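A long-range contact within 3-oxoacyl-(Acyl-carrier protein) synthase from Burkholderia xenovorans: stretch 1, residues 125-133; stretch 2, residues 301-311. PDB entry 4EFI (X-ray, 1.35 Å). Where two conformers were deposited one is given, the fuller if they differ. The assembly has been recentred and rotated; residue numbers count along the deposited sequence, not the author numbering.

Stretch 1, residues 125-133: NLGCSGYPQ
Stretch 2, residues 301-311: TSCASIPLLIT

This is a mainly apolar contact, without hydrogen bonds between the stretches, in which a turn and the start of a helix pack against a 3-10 segment and the helix after it. The two stretches together bury 401 Å². Leu126 is extended (phi/psi -135/154). Gly127 (-108/-118) opens a type I turn to Gly130, through Cys128 (-65/-26) and Ser129 (-87/4), closed by Gly130 N to Gly127 O at 3.1 Å. Helix follows through Gln133. In stretch 2, Ser302 has positive phi (54/-139). Cys303 and Ala304 form the 3-10 segment, and helix runs on to Thr311, with Leu308 N hydrogen-bonded to Ala304 O at 2.9 Å.

The nearest CA atoms across the stretches are those of Cys128 and Cys303, 4.5 Å apart. Gly127 O lies 3.1 Å from Cys303 CB, a tight fit. Cys128 (chi1 m) places SG 4.0 Å from Ser302 CA. Cys303 is p; both cysteines have two deposited conformers.

Tyr131 is the centre of the apolar part. Its CB points toward stretch 2, with chi1 t and chi2 69°. Pro307 CD sits over one ring face, 3.6 Å from the ring centroid of Tyr131, a CH-pi contact. Ile306 CG2 is 3.6 Å from Tyr131 CD2, and Ile310 CD1 is 4.2 Å from Tyr131 CE2. Both isoleucines are m, t. Pro132 CD adds a looser contact with Ile306 CD1, 4.3 Å.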

# COMPACT_ATOMS: atom_id res chain seq x y z
N ASN A 125 -9.61 -7.66 0.98
CA ASN A 125 -9.52 -6.91 -0.28
C ASN A 125 -9.58 -5.41 -0.10
O ASN A 125 -10.65 -4.82 -0.01
CB ASN A 125 -10.61 -7.36 -1.25
CG ASN A 125 -10.51 -6.69 -2.61
OD1 ASN A 125 -9.57 -5.92 -2.89
ND2 ASN A 125 -11.43 -7.01 -3.49
N LEU A 126 -8.41 -4.81 -0.03
CA LEU A 126 -8.27 -3.36 0.00
C LEU A 126 -7.16 -2.97 -0.94
O LEU A 126 -6.24 -3.76 -1.20
CB LEU A 126 -7.90 -2.87 1.40
CG LEU A 126 -9.01 -2.94 2.43
CD1 LEU A 126 -8.40 -2.76 3.82
CD2 LEU A 126 -10.09 -1.90 2.15
N GLY A 127 -7.23 -1.75 -1.45
CA GLY A 127 -6.23 -1.25 -2.38
C GLY A 127 -5.36 -0.20 -1.72
O GLY A 127 -4.67 -0.49 -0.75
N CYS A 128 -5.40 1.01 -2.24
CA CYS A 128 -4.42 2.01 -1.83
C CYS A 128 -4.51 2.42 -0.35
O CYS A 128 -3.58 3.06 0.14
CB CYS A 128 -4.43 3.19 -2.80
SG CYS A 128 -4.06 2.68 -4.50
N SER A 129 -5.69 2.30 0.25
CA SER A 129 -5.94 2.71 1.63
C SER A 129 -5.62 1.60 2.63
O SER A 129 -5.85 1.74 3.82
CB SER A 129 -7.41 3.13 1.80
OG SER A 129 -8.24 1.98 1.84
N GLY A 130 -5.09 0.50 2.11
CA GLY A 130 -5.00 -0.73 2.89
C GLY A 130 -3.92 -0.80 3.95
O GLY A 130 -4.11 -1.52 4.93
N TYR A 131 -2.79 -0.11 3.78
CA TYR A 131 -1.70 -0.34 4.73
C TYR A 131 -2.04 0.17 6.14
O TYR A 131 -1.86 -0.57 7.10
CB TYR A 131 -0.37 0.19 4.22
CG TYR A 131 0.80 -0.27 5.07
CD1 TYR A 131 1.20 -1.60 5.08
CD2 TYR A 131 1.54 0.63 5.83
CE1 TYR A 131 2.26 -2.02 5.83
CE2 TYR A 131 2.60 0.23 6.57
CZ TYR A 131 2.97 -1.10 6.57
OH TYR A 131 4.07 -1.47 7.32
N PRO A 132 -2.54 1.41 6.26
CA PRO A 132 -2.86 1.84 7.63
C PRO A 132 -3.94 0.99 8.28
O PRO A 132 -3.95 0.76 9.47
CB PRO A 132 -3.30 3.30 7.46
CG PRO A 132 -2.62 3.72 6.21
CD PRO A 132 -2.68 2.51 5.31
N GLN A 133 -4.89 0.48 7.47
CA GLN A 133 -5.93 -0.42 7.99
C GLN A 133 -5.36 -1.74 8.47
O GLN A 133 -5.79 -2.26 9.50
CB GLN A 133 -7.01 -0.66 6.94
CG GLN A 133 -7.69 0.62 6.45
CD GLN A 133 -8.96 0.37 5.70
OE1 GLN A 133 -9.14 0.89 4.58
NE2 GLN A 133 -9.86 -0.37 6.30
N THR A 301 2.57 1.35 -6.69
CA THR A 301 2.49 -0.08 -6.36
C THR A 301 1.30 -0.39 -5.49
O THR A 301 1.28 -1.38 -4.76
CB THR A 301 3.78 -0.58 -5.69
OG1 THR A 301 4.05 0.17 -4.49
CG2 THR A 301 4.96 -0.49 -6.66
N SER A 302 0.26 0.42 -5.62
CA SER A 302 -1.03 0.10 -5.00
C SER A 302 -0.85 -0.15 -3.51
O SER A 302 -0.31 0.70 -2.80
CB SER A 302 -1.61 -1.14 -5.66
OG SER A 302 -2.92 -1.43 -5.16
N CYS A 303 -1.48 -1.13 -2.90
CA CYS A 303 -1.41 -1.27 -1.44
C CYS A 303 0.01 -1.41 -0.88
O CYS A 303 0.22 -1.15 0.30
CB CYS A 303 -2.25 -2.46 -0.94
SG CYS A 303 -1.79 -4.04 -1.64
N ALA A 304 0.96 -1.83 -1.71
CA ALA A 304 2.35 -1.94 -1.26
C ALA A 304 3.07 -0.61 -1.14
O ALA A 304 4.21 -0.57 -0.64
CB ALA A 304 3.13 -2.84 -2.18
N SER A 305 2.46 0.48 -1.60
CA SER A 305 3.23 1.69 -1.82
C SER A 305 3.82 2.26 -0.52
O SER A 305 4.96 2.71 -0.52
CB SER A 305 2.38 2.72 -2.55
OG SER A 305 1.36 3.20 -1.70
N ILE A 306 3.07 2.28 0.57
CA ILE A 306 3.60 2.83 1.81
C ILE A 306 4.72 1.97 2.43
O ILE A 306 5.78 2.48 2.75
CB ILE A 306 2.47 3.16 2.82
CG1 ILE A 306 1.62 4.32 2.28
CG2 ILE A 306 3.07 3.49 4.18
CD1 ILE A 306 0.36 4.60 3.08
N PRO A 307 4.50 0.66 2.60
CA PRO A 307 5.62 -0.13 3.15
C PRO A 307 6.85 -0.13 2.23
O PRO A 307 7.99 -0.13 2.71
CB PRO A 307 5.03 -1.54 3.34
CG PRO A 307 3.79 -1.57 2.50
CD PRO A 307 3.27 -0.14 2.52
N LEU A 308 6.65 -0.07 0.91
CA LEU A 308 7.78 0.01 -0.02
C LEU A 308 8.52 1.34 0.18
O LEU A 308 9.76 1.39 0.21
CB LEU A 308 7.31 -0.16 -1.47
CG LEU A 308 8.43 -0.14 -2.53
CD1 LEU A 308 9.40 -1.29 -2.36
CD2 LEU A 308 7.78 -0.15 -3.91
N LEU A 309 7.77 2.40 0.42
CA LEU A 309 8.34 3.71 0.69
C LEU A 309 9.18 3.64 1.98
O LEU A 309 10.29 4.20 2.04
CB LEU A 309 7.21 4.73 0.80
CG LEU A 309 7.55 6.21 0.71
CD1 LEU A 309 8.09 6.54 -0.65
CD2 LEU A 309 6.27 6.96 0.99
N ILE A 310 8.67 2.97 3.01
CA ILE A 310 9.43 2.82 4.25
C ILE A 310 10.75 2.13 3.96
O ILE A 310 11.80 2.58 4.41
CB ILE A 310 8.64 2.03 5.31
CG1 ILE A 310 7.40 2.82 5.72
CG2 ILE A 310 9.51 1.67 6.52
CD1 ILE A 310 6.42 2.06 6.57
N THR A 311 10.72 1.01 3.25
CA THR A 311 11.96 0.24 3.09
C THR A 311 12.97 0.92 2.17
O THR A 311 14.17 0.86 2.44
CB THR A 311 11.73 -1.24 2.67
OG1 THR A 311 11.18 -1.32 1.35
CG2 THR A 311 10.81 -1.94 3.64